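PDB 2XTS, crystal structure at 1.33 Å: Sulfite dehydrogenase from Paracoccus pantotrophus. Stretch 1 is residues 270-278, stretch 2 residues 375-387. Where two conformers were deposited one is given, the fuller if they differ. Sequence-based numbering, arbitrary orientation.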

# COMPACT_ATOMS: atom_id res chain seq x y z
N SER A 270 -5.43 15.73 11.27
CA SER A 270 -6.23 15.66 12.46
C SER A 270 -5.58 16.42 13.60
O SER A 270 -4.39 16.37 13.77
CB SER A 270 -6.48 14.23 12.89
OG SER A 270 -5.33 13.68 13.47
N PRO A 271 -6.39 17.18 14.35
CA PRO A 271 -7.80 17.50 14.14
C PRO A 271 -8.03 18.19 12.80
O PRO A 271 -7.13 18.86 12.28
CB PRO A 271 -8.13 18.48 15.29
CG PRO A 271 -7.07 18.34 16.25
CD PRO A 271 -5.84 17.91 15.50
N SER A 272 -9.22 18.02 12.25
CA SER A 272 -9.63 18.68 11.03
C SER A 272 -11.17 18.63 11.01
O SER A 272 -11.76 17.98 11.87
CB SER A 272 -9.00 18.02 9.79
OG SER A 272 -9.46 16.68 9.64
N PRO A 273 -11.82 19.28 10.03
CA PRO A 273 -13.29 19.32 10.13
C PRO A 273 -14.01 17.97 10.18
O PRO A 273 -15.03 17.86 10.84
CB PRO A 273 -13.70 20.12 8.89
CG PRO A 273 -12.53 21.06 8.70
CD PRO A 273 -11.30 20.22 9.02
N GLN A 274 -13.49 16.96 9.48
CA GLN A 274 -14.06 15.62 9.51
C GLN A 274 -13.57 14.80 10.70
O GLN A 274 -13.97 13.66 10.83
CB GLN A 274 -13.68 14.87 8.23
CG GLN A 274 -14.25 15.43 6.94
CD GLN A 274 -13.44 14.98 5.75
OE1 GLN A 274 -12.30 15.42 5.57
NE2 GLN A 274 -14.02 14.08 4.93
N VAL A 275 -12.64 15.34 11.49
CA VAL A 275 -12.03 14.63 12.62
C VAL A 275 -12.10 15.55 13.85
O VAL A 275 -11.10 16.11 14.32
CB VAL A 275 -10.56 14.24 12.34
CG1 VAL A 275 -10.04 13.31 13.45
CG2 VAL A 275 -10.41 13.60 10.99
N PRO A 276 -13.31 15.76 14.37
CA PRO A 276 -13.47 16.57 15.58
C PRO A 276 -12.85 15.93 16.80
O PRO A 276 -12.65 14.72 16.83
CB PRO A 276 -14.99 16.62 15.75
CG PRO A 276 -15.46 15.36 15.12
CD PRO A 276 -14.59 15.20 13.93
N ILE A 277 -12.54 16.76 17.79
CA ILE A 277 -12.05 16.26 19.07
C ILE A 277 -13.26 15.92 19.92
O ILE A 277 -13.97 16.83 20.35
CB ILE A 277 -11.19 17.31 19.79
CG1 ILE A 277 -10.10 17.85 18.86
CG2 ILE A 277 -10.60 16.69 21.05
CD1 ILE A 277 -9.34 19.02 19.48
N ARG A 278 -13.55 14.64 20.11
CA ARG A 278 -14.70 14.21 20.91
C ARG A 278 -14.31 13.68 22.27
O ARG A 278 -15.17 13.35 23.07
CB ARG A 278 -15.48 13.11 20.18
CG ARG A 278 -16.08 13.49 18.84
CD ARG A 278 -16.99 12.35 18.40
NE ARG A 278 -17.91 12.65 17.31
CZ ARG A 278 -17.73 12.32 16.03
NH1 ARG A 278 -16.61 11.72 15.62
NH2 ARG A 278 -18.66 12.62 15.15
N THR A 375 -5.53 26.86 7.79
CA THR A 375 -5.86 27.12 9.18
C THR A 375 -7.10 26.33 9.56
O THR A 375 -8.09 26.31 8.82
CB THR A 375 -6.19 28.60 9.38
OG1 THR A 375 -5.12 29.40 8.88
CG2 THR A 375 -6.43 28.94 10.85
N TRP A 376 -7.04 25.67 10.72
CA TRP A 376 -8.23 25.07 11.32
C TRP A 376 -8.60 25.82 12.60
O TRP A 376 -7.76 26.00 13.50
CB TRP A 376 -8.03 23.61 11.74
CG TRP A 376 -7.61 22.65 10.68
CD1 TRP A 376 -6.61 21.74 10.81
CD2 TRP A 376 -8.15 22.47 9.35
NE1 TRP A 376 -6.49 21.01 9.66
CE2 TRP A 376 -7.43 21.42 8.75
CE3 TRP A 376 -9.20 23.05 8.63
CZ2 TRP A 376 -7.68 20.99 7.46
CZ3 TRP A 376 -9.46 22.61 7.35
CH2 TRP A 376 -8.70 21.60 6.78
N TRP A 377 -9.86 26.22 12.69
CA TRP A 377 -10.39 26.76 13.94
C TRP A 377 -10.96 25.62 14.77
O TRP A 377 -11.95 25.03 14.41
CB TRP A 377 -11.46 27.81 13.63
CG TRP A 377 -12.09 28.45 14.83
CD1 TRP A 377 -11.52 28.70 16.03
CD2 TRP A 377 -13.41 28.98 14.89
NE1 TRP A 377 -12.42 29.36 16.85
CE2 TRP A 377 -13.58 29.56 16.16
CE3 TRP A 377 -14.46 29.06 13.96
CZ2 TRP A 377 -14.77 30.17 16.56
CZ3 TRP A 377 -15.66 29.66 14.36
CH2 TRP A 377 -15.80 30.20 15.65
N VAL A 378 -10.29 25.33 15.89
CA VAL A 378 -10.76 24.34 16.85
C VAL A 378 -11.56 25.09 17.90
O VAL A 378 -11.03 25.96 18.58
CB VAL A 378 -9.61 23.57 17.51
CG1 VAL A 378 -10.13 22.55 18.54
CG2 VAL A 378 -8.75 22.86 16.47
N LYS A 379 -12.82 24.74 18.02
CA LYS A 379 -13.74 25.41 18.94
C LYS A 379 -13.75 24.69 20.29
O LYS A 379 -13.26 23.58 20.42
CB LYS A 379 -15.15 25.49 18.33
CG LYS A 379 -15.15 26.29 17.03
CD LYS A 379 -16.51 26.45 16.38
CE LYS A 379 -16.93 25.21 15.63
NZ LYS A 379 -18.18 25.46 14.88
N ALA A 380 -14.36 25.34 21.28
CA ALA A 380 -14.42 24.79 22.63
C ALA A 380 -15.16 23.46 22.75
O ALA A 380 -14.91 22.70 23.67
CB ALA A 380 -15.04 25.82 23.56
N ASP A 381 -16.06 23.18 21.82
CA ASP A 381 -16.78 21.91 21.77
C ASP A 381 -16.03 20.81 21.02
O ASP A 381 -16.54 19.72 20.89
CB ASP A 381 -18.19 22.10 21.21
CG ASP A 381 -18.22 22.62 19.77
OD1 ASP A 381 -17.14 22.81 19.17
OD2 ASP A 381 -19.33 22.87 19.25
N GLY A 382 -14.81 21.11 20.56
CA GLY A 382 -13.99 20.16 19.81
C GLY A 382 -14.29 20.09 18.32
O GLY A 382 -13.60 19.37 17.58
N GLU A 383 -15.29 20.83 17.88
CA GLU A 383 -15.59 20.87 16.44
C GLU A 383 -14.53 21.74 15.75
O GLU A 383 -13.93 22.61 16.37
CB GLU A 383 -17.01 21.37 16.19
CG GLU A 383 -18.07 20.49 16.79
CD GLU A 383 -18.11 19.09 16.20
OE1 GLU A 383 -17.84 18.93 14.98
OE2 GLU A 383 -18.44 18.16 16.97
N VAL A 384 -14.30 21.50 14.47
CA VAL A 384 -13.15 22.07 13.78
C VAL A 384 -13.63 22.65 12.45
O VAL A 384 -14.35 21.98 11.71
CB VAL A 384 -12.07 20.99 13.54
CG1 VAL A 384 -10.87 21.57 12.84
CG2 VAL A 384 -11.65 20.33 14.85
N GLU A 385 -13.21 23.88 12.14
CA GLU A 385 -13.64 24.56 10.91
C GLU A 385 -12.48 24.97 10.02
O GLU A 385 -11.40 25.36 10.48
CB GLU A 385 -14.43 25.83 11.27
CG GLU A 385 -15.85 25.61 11.76
CD GLU A 385 -16.69 26.87 11.83
OE1 GLU A 385 -16.43 27.79 11.03
OE2 GLU A 385 -17.62 26.91 12.65
N ASN A 386 -12.75 24.93 8.72
CA ASN A 386 -11.94 25.58 7.71
C ASN A 386 -12.25 27.07 7.72
O ASN A 386 -13.41 27.46 7.52
CB ASN A 386 -12.31 25.01 6.33
CG ASN A 386 -11.57 25.69 5.20
OD1 ASN A 386 -10.59 26.40 5.42
ND2 ASN A 386 -12.09 25.52 3.99
N VAL A 387 -11.25 27.88 8.04
CA VAL A 387 -11.35 29.33 8.09
C VAL A 387 -10.18 29.97 7.39
O VAL A 387 -9.16 29.34 7.21
CB VAL A 387 -11.42 29.86 9.55
CG1 VAL A 387 -12.62 29.27 10.28
CG2 VAL A 387 -10.14 29.61 10.31
O HOH W 1 -15.75 19.26 13.23

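Contact between an irregular, proline-rich segment (270-278) and a two-stranded hairpin (375-387) in sulfite dehydrogenase; about 485 Å² of surface is buried, both sides summed. Along stretch 2, Trp 376 is the first residue to reach across. Its CA-to-CB bond points toward stretch 1, and one face of the indole carries two CH-pi contacts: Ser 272 CA sits 4.1 Å from the centroid of the five-membered ring of Trp 376, 9° off the normal, and Pro 273 CD sits 3.5 Å from the centroid of its six-membered ring, 15° off the normal. Ser 272 and Pro 273 thus cover one face of the indole, each over a different ring, with Pro 273 CD 3.4 Å from Trp 376 CZ3. Pro 271 O lies 3.3 Å from Trp 376 CD1, obliquely to the ring. Trp 377 is out of reach of stretch 1 and serves the hairpin through its backbone, with Trp 377 N to Glu 385 O and Glu 385 N to Trp 377 O both 2.8 Å. Val 378 again faces stretch 1, its CG1 packing 3.7 Å from Ile 277 CD1. A type I turn from Lys 379 to Gly 382 reverses the chain, closed by Gly 382 N to Lys 379 O at 2.9 Å. At Gly 382 the backbones meet: Ile 277 N donates to Gly 382 O at 2.8 Å and 155°, the one direct hydrogen bond between the stretches, while Gly 382 CA makes a CA-H...O contact of 3.4 Å with Ile 277 O. An ideal CB on Gly 382 would fall 1.9 Å from Ile 277 O, a clash, and the positive phi of 84° also favours glycine. Glu 383 starts away from stretch 1, but its chain bends back, bringing OE1 to 3.7 Å from Pro 276 CB. Water 1 links the stretches: it accepts from Val 384 N at 2.9 Å and lies 2.9 Å from Pro 273 O and 2.7 Å from Glu 383 OE1. Val 384 fits against several residues: its CG2 is 4.0 Å from Pro 271 CB, its CG1 4.1 Å from Pro 273 CD and its CB 3.5 Å from Ser 272 O, the carbonyl that also accepts from Val 275 N at 2.8 Å in the type I turn of stretch 1. Val 384 O receives a CA-H...O contact from Pro 273 CA at 3.3 Å.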